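Local coordinates for putative Fe-S biosynthesis protein (Lactobacillus acidophilus, PDB 2QGO) that probably takes part in assembling iron-sulphur clusters, its exact role being unknown, at residues K81-V89 with L99-D107. Sequence-based numbering, arbitrary orientation.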
loop_
_atom_site.group_PDB
_atom_site.type_symbol
_atom_site.label_atom_id
_atom_site.label_comp_id
_atom_site.label_asym_id
_atom_site.label_seq_id
_atom_site.Cartn_x
_atom_site.Cartn_y
_atom_site.Cartn_z
ATOM N N LYS A 81 -2.857 -5.079 9.727
ATOM C CA LYS A 81 -4.256 -5.363 9.419
ATOM C C LYS A 81 -5.249 -4.893 10.479
ATOM O O LYS A 81 -6.430 -4.700 10.179
ATOM C CB LYS A 81 -4.463 -6.854 9.142
ATOM C CG LYS A 81 -4.223 -7.733 10.344
ATOM C CD LYS A 81 -4.433 -9.212 10.033
ATOM C CE LYS A 81 -4.255 -10.015 11.316
ATOM N NZ LYS A 81 -4.259 -11.486 11.102
ATOM N N THR A 82 -4.786 -4.690 11.710
ATOM C CA THR A 82 -5.687 -4.241 12.761
ATOM C C THR A 82 -6.116 -2.787 12.564
ATOM O O THR A 82 -7.171 -2.372 13.059
ATOM C CB THR A 82 -5.058 -4.416 14.162
ATOM O OG1 THR A 82 -3.730 -3.880 14.173
ATOM C CG2 THR A 82 -4.997 -5.884 14.526
ATOM N N MET A 83 -5.316 -2.014 11.834
ATOM C CA MET A 83 -5.665 -0.620 11.582
ATOM C C MET A 83 -6.315 -0.405 10.217
ATOM O O MET A 83 -6.657 0.724 9.854
ATOM C CB MET A 83 -4.432 0.275 11.715
ATOM C CG MET A 83 -4.481 1.175 12.952
ATOM S SD MET A 83 -2.837 1.330 13.649
ATOM C CE MET A 83 -2.621 -0.344 14.260
ATOM N N LEU A 84 -6.474 -1.483 9.453
ATOM C CA LEU A 84 -7.113 -1.375 8.148
ATOM C C LEU A 84 -8.591 -1.591 8.418
ATOM O O LEU A 84 -8.971 -1.889 9.554
ATOM C CB LEU A 84 -6.563 -2.431 7.182
ATOM C CG LEU A 84 -5.054 -2.281 6.938
ATOM C CD1 LEU A 84 -4.544 -3.373 6.002
ATOM C CD2 LEU A 84 -4.782 -0.898 6.355
ATOM N N GLY A 85 -9.432 -1.433 7.402
ATOM C CA GLY A 85 -10.855 -1.606 7.630
ATOM C C GLY A 85 -11.504 -2.560 6.658
ATOM O O GLY A 85 -10.858 -3.013 5.716
ATOM N N PRO A 86 -12.789 -2.884 6.859
ATOM C CA PRO A 86 -13.535 -3.800 5.989
ATOM C C PRO A 86 -13.973 -3.158 4.676
ATOM O O PRO A 86 -14.425 -2.012 4.658
ATOM C CB PRO A 86 -14.721 -4.202 6.857
ATOM C CG PRO A 86 -15.003 -2.931 7.616
ATOM C CD PRO A 86 -13.608 -2.460 8.010
ATOM N N ASN A 87 -13.833 -3.906 3.583
ATOM C CA ASN A 87 -14.214 -3.444 2.249
ATOM C C ASN A 87 -13.522 -2.133 1.893
ATOM O O ASN A 87 -14.168 -1.106 1.676
ATOM C CB ASN A 87 -15.736 -3.274 2.169
ATOM C CG ASN A 87 -16.481 -4.566 2.454
ATOM O OD1 ASN A 87 -17.423 -4.594 3.253
ATOM N ND2 ASN A 87 -16.062 -5.643 1.803
ATOM N N MET A 88 -12.196 -2.177 1.822
ATOM C CA MET A 88 -11.423 -0.994 1.496
ATOM C C MET A 88 -11.476 -0.614 0.028
ATOM O O MET A 88 -11.625 -1.452 -0.857
ATOM C CB MET A 88 -9.963 -1.173 1.909
ATOM C CG MET A 88 -9.761 -1.269 3.410
ATOM S SD MET A 88 -8.033 -1.525 3.864
ATOM C CE MET A 88 -7.889 -3.264 3.503
ATOM N N VAL A 89 -11.350 0.680 -0.207
ATOM C CA VAL A 89 -11.350 1.230 -1.539
ATOM C C VAL A 89 -10.177 2.197 -1.639
ATOM O O VAL A 89 -9.976 3.035 -0.757
ATOM C CB VAL A 89 -12.656 2.005 -1.828
ATOM C CG1 VAL A 89 -12.531 2.765 -3.144
ATOM C CG2 VAL A 89 -13.840 1.041 -1.882
ATOM N N LEU A 99 -7.267 6.200 0.769
ATOM C CA LEU A 99 -7.753 4.907 1.222
ATOM C C LEU A 99 -8.943 5.086 2.158
ATOM O O LEU A 99 -8.919 5.934 3.048
ATOM C CB LEU A 99 -6.642 4.154 1.949
ATOM C CG LEU A 99 -7.035 2.791 2.526
ATOM C CD1 LEU A 99 -7.253 1.780 1.390
ATOM C CD2 LEU A 99 -5.951 2.316 3.473
ATOM N N SER A 100 -9.979 4.278 1.954
ATOM C CA SER A 100 -11.183 4.346 2.770
ATOM C C SER A 100 -11.819 2.970 2.915
ATOM O O SER A 100 -11.415 2.013 2.259
ATOM C CB SER A 100 -12.197 5.301 2.135
ATOM O OG SER A 100 -12.598 4.841 0.850
ATOM N N SER A 101 -12.821 2.882 3.782
ATOM C CA SER A 101 -13.535 1.630 4.021
ATOM C C SER A 101 -14.987 1.948 4.364
ATOM O O SER A 101 -15.422 3.088 4.217
ATOM C CB SER A 101 -12.889 0.874 5.186
ATOM O OG SER A 101 -13.077 1.585 6.394
ATOM N N ASP A 102 -15.728 0.944 4.830
ATOM C CA ASP A 102 -17.127 1.152 5.206
ATOM C C ASP A 102 -17.235 2.078 6.418
ATOM O O ASP A 102 -18.286 2.671 6.660
ATOM C CB ASP A 102 -17.816 -0.171 5.543
ATOM C CG ASP A 102 -17.909 -1.103 4.358
ATOM O OD1 ASP A 102 -18.116 -0.625 3.219
ATOM O OD2 ASP A 102 -17.792 -2.325 4.576
ATOM N N GLU A 103 -16.145 2.202 7.171
ATOM C CA GLU A 103 -16.128 3.043 8.363
ATOM C C GLU A 103 -15.751 4.496 8.078
ATOM O O GLU A 103 -15.842 5.354 8.963
ATOM C CB GLU A 103 -15.172 2.432 9.392
ATOM C CG GLU A 103 -15.337 0.917 9.503
ATOM C CD GLU A 103 -14.582 0.308 10.668
ATOM O OE1 GLU A 103 -13.346 0.508 10.762
ATOM O OE2 GLU A 103 -15.238 -0.379 11.494
ATOM N N GLY A 104 -15.337 4.779 6.846
ATOM C CA GLY A 104 -14.972 6.137 6.494
ATOM C C GLY A 104 -13.583 6.285 5.896
ATOM O O GLY A 104 -12.962 5.300 5.496
ATOM N N LEU A 105 -13.100 7.526 5.835
ATOM C CA LEU A 105 -11.785 7.815 5.280
ATOM C C LEU A 105 -10.672 7.410 6.238
ATOM O O LEU A 105 -10.681 7.780 7.407
ATOM C CB LEU A 105 -11.655 9.307 4.945
ATOM C CG LEU A 105 -10.310 9.764 4.352
ATOM C CD1 LEU A 105 -10.096 9.127 2.982
ATOM C CD2 LEU A 105 -10.295 11.288 4.231
ATOM N N LEU A 106 -9.719 6.646 5.722
ATOM C CA LEU A 106 -8.577 6.165 6.496
ATOM C C LEU A 106 -7.374 7.082 6.311
ATOM O O LEU A 106 -6.659 7.386 7.264
ATOM C CB LEU A 106 -8.214 4.744 6.055
ATOM C CG LEU A 106 -9.121 3.635 6.590
ATOM C CD1 LEU A 106 -9.059 2.410 5.689
ATOM C CD2 LEU A 106 -8.689 3.293 8.013
ATOM N N ASP A 107 -7.153 7.512 5.077
ATOM C CA ASP A 107 -6.040 8.396 4.769
ATOM C C ASP A 107 -6.277 9.015 3.399
ATOM O O ASP A 107 -6.400 8.302 2.407
ATOM C CB ASP A 107 -4.732 7.602 4.780
ATOM C CG ASP A 107 -3.507 8.488 4.675
ATOM O OD1 ASP A 107 -3.668 9.704 4.441
ATOM O OD2 ASP A 107 -2.382 7.962 4.819
HETATM O O HOH W 1 -16.337 0.481 1.230
HETATM O O HOH W 2 -11.021 5.597 -1.196
#
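V89 and S100 form an antiparallel hydrogen-bonded pair, V89 N giving to S100 O at 2.8 Å and S100 N to V89 O at 3.0 Å. Two residues on from S100, D102 N meets P86 O 3.2 Å away, nearly in line with the carbonyl bond (C=O...N 176°), and ties the loop before strand 88-93 to the type I turn S101-G104. Within that turn S101 OG accepts from E103 N, an ST turn made possible by a chi1 of 67° that tucks the hydroxyl between its own backbone N and carbonyl carbon. The CB of S101 meanwhile rests 3.3 Å from P86 O. With an alanine at S101, E103 N would probably be left without this acceptor and the turn less firmly held. Also within the turn, the carboxylate end of E103 lies against the ring of P86, E103 CD to P86 CD 4.0 Å, the two side chains crossing at about a right angle. Water gives to both N87 O and D102 OD1, bridging the segments; a second water gives to V89 O and also bonds S100 OG. On the sheet face away from V89 and S100, L99 CD1 meets M88 CB at 4.0 Å, while L106 CD1 approaches M88 CG more loosely. L99 O accepts from both L106 N and D107 N in a classic beta bulge, where strand 104-114 turns a corner. The pairing belongs to the hairpin of strands 88-93 and 96-101. M88 also bonds through its backbone to N5 and to K7 of strand 6-8, the outermost strand on this side of the sheet, and M88 and L99 both touch I6; L84 and L99 reach L28 of strand 25-30, and L106 packs on F50 of strand 50-55.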